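Dihydroorotate dehydrogenase (Schistosoma mansoni, PDB 6UY4) probably catalyses the quinone-dependent oxidation of (S)-dihydroorotate to orotate in de novo pyrimidine synthesis, using FMN as its cofactor. Local coordinates at residues L197-S202 with I238-S243; M268-T273 with I326-V331. All coordinates share one frame; numbering follows the deposited sequence.

Contact 1. Residues L197-S202 with I238-S243. With FMN (flavin mononucleotide), chain G.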
ATOM      1  N   LEU A 197     -10.252   2.095   6.300  1.00 59.61           N
ATOM      2  CA  LEU A 197     -10.261   2.743   4.999  1.00 57.38           C
ATOM      3  C   LEU A 197      -9.046   3.652   4.876  1.00 61.55           C
ATOM      4  O   LEU A 197      -8.583   4.231   5.864  1.00 62.51           O
ATOM      5  CB  LEU A 197     -11.546   3.552   4.792  1.00 58.63           C
ATOM      6  CG  LEU A 197     -12.864   2.787   4.947  1.00 62.16           C
ATOM      7  CD1 LEU A 197     -14.041   3.748   4.994  1.00 64.59           C
ATOM      8  CD2 LEU A 197     -13.042   1.778   3.821  1.00 59.89           C
ATOM      9  N   VAL A 198      -8.527   3.766   3.655  1.00 64.05           N
ATOM     10  CA  VAL A 198      -7.338   4.562   3.372  1.00 61.04           C
ATOM     11  C   VAL A 198      -7.644   5.508   2.220  1.00 60.98           C
ATOM     12  O   VAL A 198      -8.359   5.146   1.278  1.00 58.87           O
ATOM     13  CB  VAL A 198      -6.121   3.674   3.033  1.00 55.38           C
ATOM     14  CG1 VAL A 198      -4.863   4.520   2.900  1.00 54.35           C
ATOM     15  CG2 VAL A 198      -5.930   2.603   4.087  1.00 58.66           C
ATOM     16  N   ILE A 199      -7.105   6.722   2.300  1.00 60.63           N
ATOM     17  CA  ILE A 199      -7.209   7.712   1.236  1.00 59.66           C
ATOM     18  C   ILE A 199      -5.806   8.198   0.905  1.00 63.60           C
ATOM     19  O   ILE A 199      -5.059   8.606   1.801  1.00 60.69           O
ATOM     20  CB  ILE A 199      -8.114   8.892   1.638  1.00 63.75           C
ATOM     21  CG1 ILE A 199      -9.529   8.394   1.929  1.00 64.50           C
ATOM     22  CG2 ILE A 199      -8.128   9.951   0.545  1.00 60.38           C
ATOM     23  CD1 ILE A 199     -10.484   9.483   2.333  1.00 65.08           C
ATOM     24  N   ASN A 200      -5.450   8.153  -0.376  1.00 65.60           N
ATOM     25  CA  ASN A 200      -4.121   8.556  -0.816  1.00 65.77           C
ATOM     26  C   ASN A 200      -4.067  10.066  -1.010  1.00 77.41           C
ATOM     27  O   ASN A 200      -4.865  10.630  -1.769  1.00 82.89           O
ATOM     28  CB  ASN A 200      -3.749   7.842  -2.113  1.00 73.38           C
ATOM     29  CG  ASN A 200      -3.380   6.391  -1.896  1.00 76.88           C
ATOM     30  OD1 ASN A 200      -3.639   5.823  -0.835  1.00 73.52           O
ATOM     31  ND2 ASN A 200      -2.768   5.781  -2.904  1.00 69.67           N
ATOM     32  N   VAL A 201      -3.128  10.721  -0.325  1.00 73.66           N
ATOM     33  CA  VAL A 201      -2.842  12.122  -0.604  1.00 77.39           C
ATOM     34  C   VAL A 201      -2.163  12.227  -1.962  1.00 88.27           C
ATOM     35  O   VAL A 201      -1.266  11.438  -2.291  1.00 90.78           O
ATOM     36  CB  VAL A 201      -1.964  12.728   0.505  1.00 84.01           C
ATOM     37  CG1 VAL A 201      -1.544  14.146   0.142  1.00 83.63           C
ATOM     38  CG2 VAL A 201      -2.697  12.718   1.828  1.00 77.91           C
ATOM     39  N   SER A 202      -2.599  13.193  -2.767  0.92 98.64           N
ATOM     40  CA  SER A 202      -2.045  13.367  -4.104  0.92104.11           C
ATOM     41  C   SER A 202      -0.563  13.709  -4.022  0.92111.96           C
ATOM     42  O   SER A 202      -0.172  14.667  -3.347  0.92111.38           O
ATOM     43  CB  SER A 202      -2.803  14.463  -4.847  0.92111.48           C
ATOM     44  OG  SER A 202      -2.391  15.749  -4.417  0.92117.04           O
ATOM     45  N   ILE A 238     -10.292   5.791   9.560  1.00 65.71           N
ATOM     46  CA  ILE A 238      -9.926   6.476   8.325  1.00 61.83           C
ATOM     47  C   ILE A 238      -8.435   6.775   8.378  1.00 61.90           C
ATOM     48  O   ILE A 238      -7.970   7.490   9.275  1.00 60.60           O
ATOM     49  CB  ILE A 238     -10.739   7.765   8.125  1.00 61.26           C
ATOM     50  CG1 ILE A 238     -12.220   7.440   7.924  1.00 61.48           C
ATOM     51  CG2 ILE A 238     -10.198   8.555   6.944  1.00 64.88           C
ATOM     52  CD1 ILE A 238     -12.509   6.673   6.656  1.00 63.38           C
ATOM     53  N   LEU A 239      -7.687   6.233   7.423  1.00 62.46           N
ATOM     54  CA  LEU A 239      -6.249   6.430   7.351  1.00 61.47           C
ATOM     55  C   LEU A 239      -5.890   7.276   6.137  1.00 56.68           C
ATOM     56  O   LEU A 239      -6.596   7.274   5.124  1.00 59.45           O
ATOM     57  CB  LEU A 239      -5.504   5.092   7.290  1.00 57.98           C
ATOM     58  CG  LEU A 239      -5.214   4.387   8.618  1.00 58.61           C
ATOM     59  CD1 LEU A 239      -6.491   3.915   9.297  1.00 62.47           C
ATOM     60  CD2 LEU A 239      -4.265   3.224   8.396  1.00 64.43           C
ATOM     61  N   LEU A 240      -4.781   8.001   6.250  1.00 57.49           N
ATOM     62  CA  LEU A 240      -4.295   8.878   5.194  1.00 59.19           C
ATOM     63  C   LEU A 240      -2.913   8.409   4.766  1.00 56.91           C
ATOM     64  O   LEU A 240      -1.988   8.368   5.585  1.00 64.19           O
ATOM     65  CB  LEU A 240      -4.252  10.331   5.670  1.00 57.94           C
ATOM     66  CG  LEU A 240      -4.482  11.398   4.604  1.00 62.70           C
ATOM     67  CD1 LEU A 240      -5.833  11.193   3.935  1.00 61.53           C
ATOM     68  CD2 LEU A 240      -4.381  12.792   5.205  1.00 69.07           C
ATOM     69  N   LYS A 241      -2.773   8.057   3.492  1.00 61.26           N
ATOM     70  CA  LYS A 241      -1.515   7.568   2.943  1.00 61.23           C
ATOM     71  C   LYS A 241      -0.854   8.687   2.147  1.00 59.74           C
ATOM     72  O   LYS A 241      -1.459   9.236   1.220  1.00 64.20           O
ATOM     73  CB  LYS A 241      -1.748   6.340   2.065  1.00 62.14           C
ATOM     74  CG  LYS A 241      -0.479   5.681   1.559  1.00 63.66           C
ATOM     75  CD  LYS A 241      -0.796   4.373   0.856  1.00 62.12           C
ATOM     76  CE  LYS A 241       0.464   3.681   0.375  1.00 58.25           C
ATOM     77  NZ  LYS A 241       0.156   2.374  -0.269  1.00 65.86           N
ATOM     78  N   ILE A 242       0.382   9.019   2.506  1.00 63.84           N
ATOM     79  CA  ILE A 242       1.083  10.153   1.924  1.00 68.35           C
ATOM     80  C   ILE A 242       2.281   9.652   1.123  1.00 67.43           C
ATOM     81  O   ILE A 242       2.627   8.471   1.143  1.00 68.61           O
ATOM     82  CB  ILE A 242       1.527  11.167   2.995  1.00 67.70           C
ATOM     83  CG1 ILE A 242       2.637  10.569   3.861  1.00 65.83           C
ATOM     84  CG2 ILE A 242       0.344  11.587   3.854  1.00 64.19           C
ATOM     85  CD1 ILE A 242       3.201  11.527   4.878  1.00 58.60           C
ATOM     86  N   SER A 243       2.920  10.579   0.416  1.00 68.31           N
ATOM     87  CA  SER A 243       4.099  10.449  -0.425  1.00 64.31           C
ATOM     88  C   SER A 243       5.351  10.850   0.343  1.00 71.52           C
ATOM     89  O   SER A 243       5.308  11.775   1.162  1.00 80.11           O
ATOM     90  CB  SER A 243       3.967  11.324  -1.673  1.00 70.91           C
ATOM     91  OG  SER A 243       5.148  11.289  -2.454  1.00 71.98           O
TER
HETATM   92  N1  FMN G 406      -0.327   2.184  -3.422  1.00 62.89           N
HETATM   93  C2  FMN G 406      -1.638   2.591  -3.266  1.00 63.97           C
HETATM   94  O2  FMN G 406      -1.959   3.267  -2.291  1.00 66.61           O
HETATM   95  N3  FMN G 406      -2.589   2.241  -4.202  1.00 63.65           N
HETATM   96  C4  FMN G 406      -2.237   1.482  -5.299  1.00 66.89           C
HETATM   97  O4  FMN G 406      -3.086   1.171  -6.133  1.00 71.92           O
HETATM   98  C4A FMN G 406      -0.919   1.070  -5.460  1.00 67.59           C
HETATM   99  N5  FMN G 406      -0.560   0.313  -6.555  1.00 71.86           N
HETATM  100  C5A FMN G 406       0.747  -0.098  -6.712  1.00 68.53           C
HETATM  101  C6  FMN G 406       1.101  -0.864  -7.818  1.00 68.04           C
HETATM  102  C7  FMN G 406       2.416  -1.280  -7.986  1.00 71.85           C
HETATM  103  C7M FMN G 406       2.792  -2.105  -9.182  1.00 65.21           C
HETATM  104  C8  FMN G 406       3.379  -0.930  -7.045  1.00 70.52           C
HETATM  105  C8M FMN G 406       4.800  -1.378  -7.223  1.00 66.45           C
HETATM  106  C9  FMN G 406       3.024  -0.163  -5.940  1.00 68.68           C
HETATM  107  C9A FMN G 406       1.707   0.254  -5.768  1.00 67.00           C
HETATM  108  N10 FMN G 406       1.345   1.014  -4.669  1.00 62.85           N
HETATM  109  C10 FMN G 406       0.036   1.424  -4.517  1.00 66.33           C
HETATM  110  C1' FMN G 406       2.360   1.413  -3.640  1.00 59.89           C
HETATM  111  C2' FMN G 406       2.485   0.338  -2.568  1.00 63.65           C
HETATM  112  O2' FMN G 406       1.218   0.064  -2.014  1.00 62.34           O
HETATM  113  C3' FMN G 406       3.419   0.789  -1.453  1.00 72.08           C
HETATM  114  O3' FMN G 406       3.015   2.055  -0.983  1.00 74.71           O
HETATM  115  C4' FMN G 406       4.873   0.861  -1.909  1.00 69.47           C
HETATM  116  O4' FMN G 406       5.094   0.016  -3.017  1.00 68.50           O
HETATM  117  C5' FMN G 406       5.764   0.424  -0.759  1.00 67.71           C
HETATM  118  O5' FMN G 406       7.084   0.222  -1.196  1.00 79.66           O
HETATM  119  P   FMN G 406       7.695  -1.263  -1.137  1.00 68.19           P
HETATM  120  O1P FMN G 406       9.133  -1.197  -1.586  1.00 73.45           O
HETATM  121  O2P FMN G 406       7.597  -1.817   0.265  1.00 73.82           O
HETATM  122  O3P FMN G 406       6.921  -2.139  -2.088  1.00 60.82           O

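Contact 2. Residues M268-T273 with I326-V331. With FMN (flavin mononucleotide), chain G.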
ATOM      1  N   MET A 268      -2.113   7.193   9.857  1.00 63.13           N
ATOM      2  CA  MET A 268      -1.449   7.558   8.616  1.00 58.67           C
ATOM      3  C   MET A 268      -0.578   6.407   8.135  1.00 62.63           C
ATOM      4  O   MET A 268      -0.130   5.564   8.916  1.00 62.75           O
ATOM      5  CB  MET A 268      -0.599   8.824   8.780  1.00 63.79           C
ATOM      6  CG  MET A 268      -1.404  10.078   9.068  1.00 68.42           C
ATOM      7  SD  MET A 268      -0.372  11.551   9.168  1.00 73.75           S
ATOM      8  CE  MET A 268       0.410  11.515   7.557  1.00 69.42           C
ATOM      9  N   ILE A 269      -0.337   6.391   6.827  1.00 63.60           N
ATOM     10  CA  ILE A 269       0.483   5.379   6.173  1.00 60.57           C
ATOM     11  C   ILE A 269       1.631   6.092   5.474  1.00 60.41           C
ATOM     12  O   ILE A 269       1.402   6.951   4.613  1.00 56.35           O
ATOM     13  CB  ILE A 269      -0.332   4.538   5.179  1.00 57.73           C
ATOM     14  CG1 ILE A 269      -1.403   3.732   5.917  1.00 60.24           C
ATOM     15  CG2 ILE A 269       0.579   3.619   4.388  1.00 62.21           C
ATOM     16  CD1 ILE A 269      -2.249   2.866   5.009  1.00 61.45           C
ATOM     17  N   ILE A 270       2.860   5.743   5.846  1.00 63.17           N
ATOM     18  CA  ILE A 270       4.065   6.366   5.307  1.00 64.38           C
ATOM     19  C   ILE A 270       4.984   5.250   4.827  1.00 64.81           C
ATOM     20  O   ILE A 270       5.498   4.474   5.642  1.00 68.84           O
ATOM     21  CB  ILE A 270       4.779   7.249   6.343  1.00 58.19           C
ATOM     22  CG1 ILE A 270       3.833   8.314   6.904  1.00 61.30           C
ATOM     23  CG2 ILE A 270       6.007   7.902   5.732  1.00 62.80           C
ATOM     24  CD1 ILE A 270       3.154   7.919   8.201  1.00 63.15           C
ATOM     25  N   SER A 271       5.201   5.164   3.513  1.00 66.07           N
ATOM     26  CA  SER A 271       4.619   6.074   2.531  1.00 68.70           C
ATOM     27  C   SER A 271       4.330   5.337   1.227  1.00 67.84           C
ATOM     28  O   SER A 271       4.310   4.106   1.190  1.00 68.78           O
ATOM     29  CB  SER A 271       5.556   7.252   2.257  1.00 76.00           C
ATOM     30  OG  SER A 271       6.801   6.801   1.750  1.00 72.36           O
ATOM     31  N   ASN A 272       4.115   6.100   0.154  1.00 70.84           N
ATOM     32  CA  ASN A 272       3.909   5.521  -1.168  1.00 65.19           C
ATOM     33  C   ASN A 272       5.239   5.449  -1.911  1.00 68.90           C
ATOM     34  O   ASN A 272       6.285   5.223  -1.294  1.00 71.98           O
ATOM     35  CB  ASN A 272       2.879   6.338  -1.956  1.00 69.73           C
ATOM     36  CG  ASN A 272       2.154   5.511  -3.005  1.00 70.80           C
ATOM     37  OD1 ASN A 272       2.772   4.765  -3.765  1.00 70.93           O
ATOM     38  ND2 ASN A 272       0.833   5.637  -3.045  1.00 66.47           N
ATOM     39  N   THR A 273       5.218   5.646  -3.226  1.00 68.88           N
ATOM     40  CA  THR A 273       6.411   5.538  -4.052  1.00 68.44           C
ATOM     41  C   THR A 273       7.024   6.911  -4.315  1.00 72.83           C
ATOM     42  O   THR A 273       6.381   7.951  -4.152  1.00 85.33           O
ATOM     43  CB  THR A 273       6.089   4.849  -5.382  1.00 69.19           C
ATOM     44  OG1 THR A 273       5.054   5.572  -6.061  1.00 65.06           O
ATOM     45  CG2 THR A 273       5.630   3.419  -5.145  1.00 66.67           C
ATOM     46  N   ILE A 326      -1.491   9.268  16.776  1.00 60.97           N
ATOM     47  CA  ILE A 326      -2.247   8.342  15.936  1.00 62.63           C
ATOM     48  C   ILE A 326      -1.337   7.212  15.466  1.00 63.19           C
ATOM     49  O   ILE A 326      -0.126   7.420  15.299  1.00 65.54           O
ATOM     50  CB  ILE A 326      -2.890   9.071  14.745  1.00 69.24           C
ATOM     51  CG1 ILE A 326      -1.832   9.826  13.937  1.00 68.06           C
ATOM     52  CG2 ILE A 326      -3.979  10.021  15.227  1.00 71.24           C
ATOM     53  CD1 ILE A 326      -2.385  10.528  12.713  1.00 63.06           C
ATOM     54  N   PRO A 327      -1.867   6.007  15.259  1.00 61.71           N
ATOM     55  CA  PRO A 327      -1.033   4.908  14.758  1.00 61.12           C
ATOM     56  C   PRO A 327      -0.501   5.196  13.362  1.00 65.48           C
ATOM     57  O   PRO A 327      -1.125   5.896  12.562  1.00 65.44           O
ATOM     58  CB  PRO A 327      -1.989   3.710  14.751  1.00 56.27           C
ATOM     59  CG  PRO A 327      -3.051   4.065  15.737  1.00 52.43           C
ATOM     60  CD  PRO A 327      -3.215   5.549  15.635  1.00 61.01           C
ATOM     61  N   LEU A 328       0.672   4.637  13.075  1.00 65.77           N
ATOM     62  CA  LEU A 328       1.328   4.805  11.788  1.00 62.55           C
ATOM     63  C   LEU A 328       1.658   3.442  11.197  1.00 61.79           C
ATOM     64  O   LEU A 328       1.932   2.482  11.920  1.00 65.84           O
ATOM     65  CB  LEU A 328       2.606   5.641  11.917  1.00 64.71           C
ATOM     66  CG  LEU A 328       2.435   7.034  12.521  1.00 64.61           C
ATOM     67  CD1 LEU A 328       3.780   7.729  12.632  1.00 63.57           C
ATOM     68  CD2 LEU A 328       1.468   7.861  11.691  1.00 58.06           C
ATOM     69  N   ILE A 329       1.630   3.371   9.870  1.00 64.67           N
ATOM     70  CA  ILE A 329       1.949   2.154   9.133  1.00 59.55           C
ATOM     71  C   ILE A 329       3.159   2.452   8.259  1.00 62.67           C
ATOM     72  O   ILE A 329       3.056   3.195   7.274  1.00 59.02           O
ATOM     73  CB  ILE A 329       0.765   1.659   8.292  1.00 56.75           C
ATOM     74  CG1 ILE A 329      -0.426   1.325   9.193  1.00 63.26           C
ATOM     75  CG2 ILE A 329       1.169   0.448   7.469  1.00 57.06           C
ATOM     76  CD1 ILE A 329      -1.601   0.716   8.452  1.00 63.47           C
ATOM     77  N   GLY A 330       4.305   1.882   8.620  1.00 64.89           N
ATOM     78  CA  GLY A 330       5.515   2.069   7.844  1.00 65.60           C
ATOM     79  C   GLY A 330       5.566   1.174   6.624  1.00 65.19           C
ATOM     80  O   GLY A 330       5.561  -0.055   6.745  1.00 67.73           O
ATOM     81  N   VAL A 331       5.607   1.776   5.438  1.00 64.56           N
ATOM     82  CA  VAL A 331       5.629   1.037   4.183  1.00 64.36           C
ATOM     83  C   VAL A 331       6.760   1.578   3.322  1.00 71.05           C
ATOM     84  O   VAL A 331       7.026   2.786   3.316  1.00 75.29           O
ATOM     85  CB  VAL A 331       4.283   1.138   3.431  1.00 66.26           C
ATOM     86  CG1 VAL A 331       4.179   0.048   2.380  1.00 69.00           C
ATOM     87  CG2 VAL A 331       3.114   1.057   4.399  1.00 67.84           C
TER
HETATM   88  N1  FMN G 406      -0.327   2.184  -3.422  1.00 62.89           N
HETATM   89  C2  FMN G 406      -1.638   2.591  -3.266  1.00 63.97           C
HETATM   90  O2  FMN G 406      -1.959   3.267  -2.291  1.00 66.61           O
HETATM   91  N3  FMN G 406      -2.589   2.241  -4.202  1.00 63.65           N
HETATM   92  C4  FMN G 406      -2.237   1.482  -5.299  1.00 66.89           C
HETATM   93  O4  FMN G 406      -3.086   1.171  -6.133  1.00 71.92           O
HETATM   94  C4A FMN G 406      -0.919   1.070  -5.460  1.00 67.59           C
HETATM   95  N5  FMN G 406      -0.560   0.313  -6.555  1.00 71.86           N
HETATM   96  C5A FMN G 406       0.747  -0.098  -6.712  1.00 68.53           C
HETATM   97  C6  FMN G 406       1.101  -0.864  -7.818  1.00 68.04           C
HETATM   98  C7  FMN G 406       2.416  -1.280  -7.986  1.00 71.85           C
HETATM   99  C7M FMN G 406       2.792  -2.105  -9.182  1.00 65.21           C
HETATM  100  C8  FMN G 406       3.379  -0.930  -7.045  1.00 70.52           C
HETATM  101  C8M FMN G 406       4.800  -1.378  -7.223  1.00 66.45           C
HETATM  102  C9  FMN G 406       3.024  -0.163  -5.940  1.00 68.68           C
HETATM  103  C9A FMN G 406       1.707   0.254  -5.768  1.00 67.00           C
HETATM  104  N10 FMN G 406       1.345   1.014  -4.669  1.00 62.85           N
HETATM  105  C10 FMN G 406       0.036   1.424  -4.517  1.00 66.33           C
HETATM  106  C1' FMN G 406       2.360   1.413  -3.640  1.00 59.89           C
HETATM  107  C2' FMN G 406       2.485   0.338  -2.568  1.00 63.65           C
HETATM  108  O2' FMN G 406       1.218   0.064  -2.014  1.00 62.34           O
HETATM  109  C3' FMN G 406       3.419   0.789  -1.453  1.00 72.08           C
HETATM  110  O3' FMN G 406       3.015   2.055  -0.983  1.00 74.71           O
HETATM  111  C4' FMN G 406       4.873   0.861  -1.909  1.00 69.47           C
HETATM  112  O4' FMN G 406       5.094   0.016  -3.017  1.00 68.50           O
HETATM  113  C5' FMN G 406       5.764   0.424  -0.759  1.00 67.71           C
HETATM  114  O5' FMN G 406       7.084   0.222  -1.196  1.00 79.66           O
HETATM  115  P   FMN G 406       7.695  -1.263  -1.137  1.00 68.19           P
HETATM  116  O1P FMN G 406       9.133  -1.197  -1.586  1.00 73.45           O
HETATM  117  O2P FMN G 406       7.597  -1.817   0.265  1.00 73.82           O
HETATM  118  O3P FMN G 406       6.921  -2.139  -2.088  1.00 60.82           O

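Contact 1. Residues L197-S202 with I238-S243
Asn200 and Lys241 are paired across two neighbouring parallel strands of the barrel, their side chains lying side by side and pointing the same way, into the interior and onto FMN. Lys241 starts with CG anti to its backbone N (chi1 -174°) and stays extended beyond, passing Asn200, whose OD1 is 3.5 Å from Lys241 CB. A long chain ending in several N-H donors suits this place, because its extended length carries NZ to the flavin: Lys241 NZ bonds to FMN O2, N1 (3.2 Å) and ribityl O3', and weakly to O2'. Asn200 ND2 adds a nearly straight bond to FMN O2 (2.7 Å, 167° at H). OD1 of Asn200 accepts from Asn169 ND2, which holds the carboxamide with the NH2 turned to the flavin.

On the same face, Val198 CG1 packs on Lys241 CB at 3.7 Å. On the outer face Leu197 CD1 meets Ile238 CD1; Val201, just beyond the strand, lays CG2 on Leu240 CG (3.6 Å), near helix 248-259. Four backbone bonds, beginning with Leu239 N to Leu197 O and ending with Val201 N to Lys241 O, set the register.

Two donors converging on O2, one probably a charged ammonium, would draw electron density towards N1 and O2, consistent with stabilising a reduced, anionic flavin.

Contact 2. Residues M268-T273 with I326-V331
The peptide plane joining Ile270 to Ser271 meets the backbone of Val331. It is cis, so Ile270 O and Ser271 N lie on the same edge of the plane, and both are used: Val331 N donates to Ile270 O (2.7 Å) from above the carbonyl plane, 36° out of it, while Ser271 N donates to Val331 O at 3.0 Å. Farther on, the carboxamide of Asn272 lies out of the flavin plane, off its N1 side, with Asn272 ND2 3.7 Å from FMN N1 and Asn272 OD1 3.4 Å from the first ribityl carbon, FMN C1', contacts of packing alone. Ser271 O accepts a weak bond from ribityl O3'.

These strands are adjacent and parallel in the TIM barrel of the family, and the cofactor sits at their C-terminal ends. Ile269 and Ile329 point inward side by side, Ile269 CG1 being 3.8 Å from Ile329 CB, next to Leu239 and Lys241; beta-branched residues suit a strand and fill the barrel core. Val331 divides its two methyls: CG1, anti to the backbone N (chi1 -163°), touches FMN C5' at 3.5 Å, while CG2 meets Ile269 CG2 at 3.6 Å. On the outer face, Leu328 CD2 rests against both Met268 CB (3.7 Å) and Ile270 CD1; helix 305-321 covers Ile270 and Leu328, while Met268 packs on Ile242 of the next strand and its CG reaches Ile326 CD1.

Contact 1 closes before contact 2 opens along the chain, and their centres lie 9 Å apart. Together they take in four consecutive strands of one parallel sheet, in the order 196-200, 238-242, 267-270 and 328-331. The seam between the contacts is formed by strands 238-242 and 267-270, where Leu240 O probably accepts from Ile269 N and Ile242 O from Asn272 N. Helix 215-230 links the strands of contact 1, while a longer excursion ending in helix 305-321 separates those of contact 2. Both contacts reach FMN: contact 1 touches both the pyrimidine edge and the ribityl hydroxyls, contact 2 chiefly the ribityl chain, so the two meet at the same part of the cofactor.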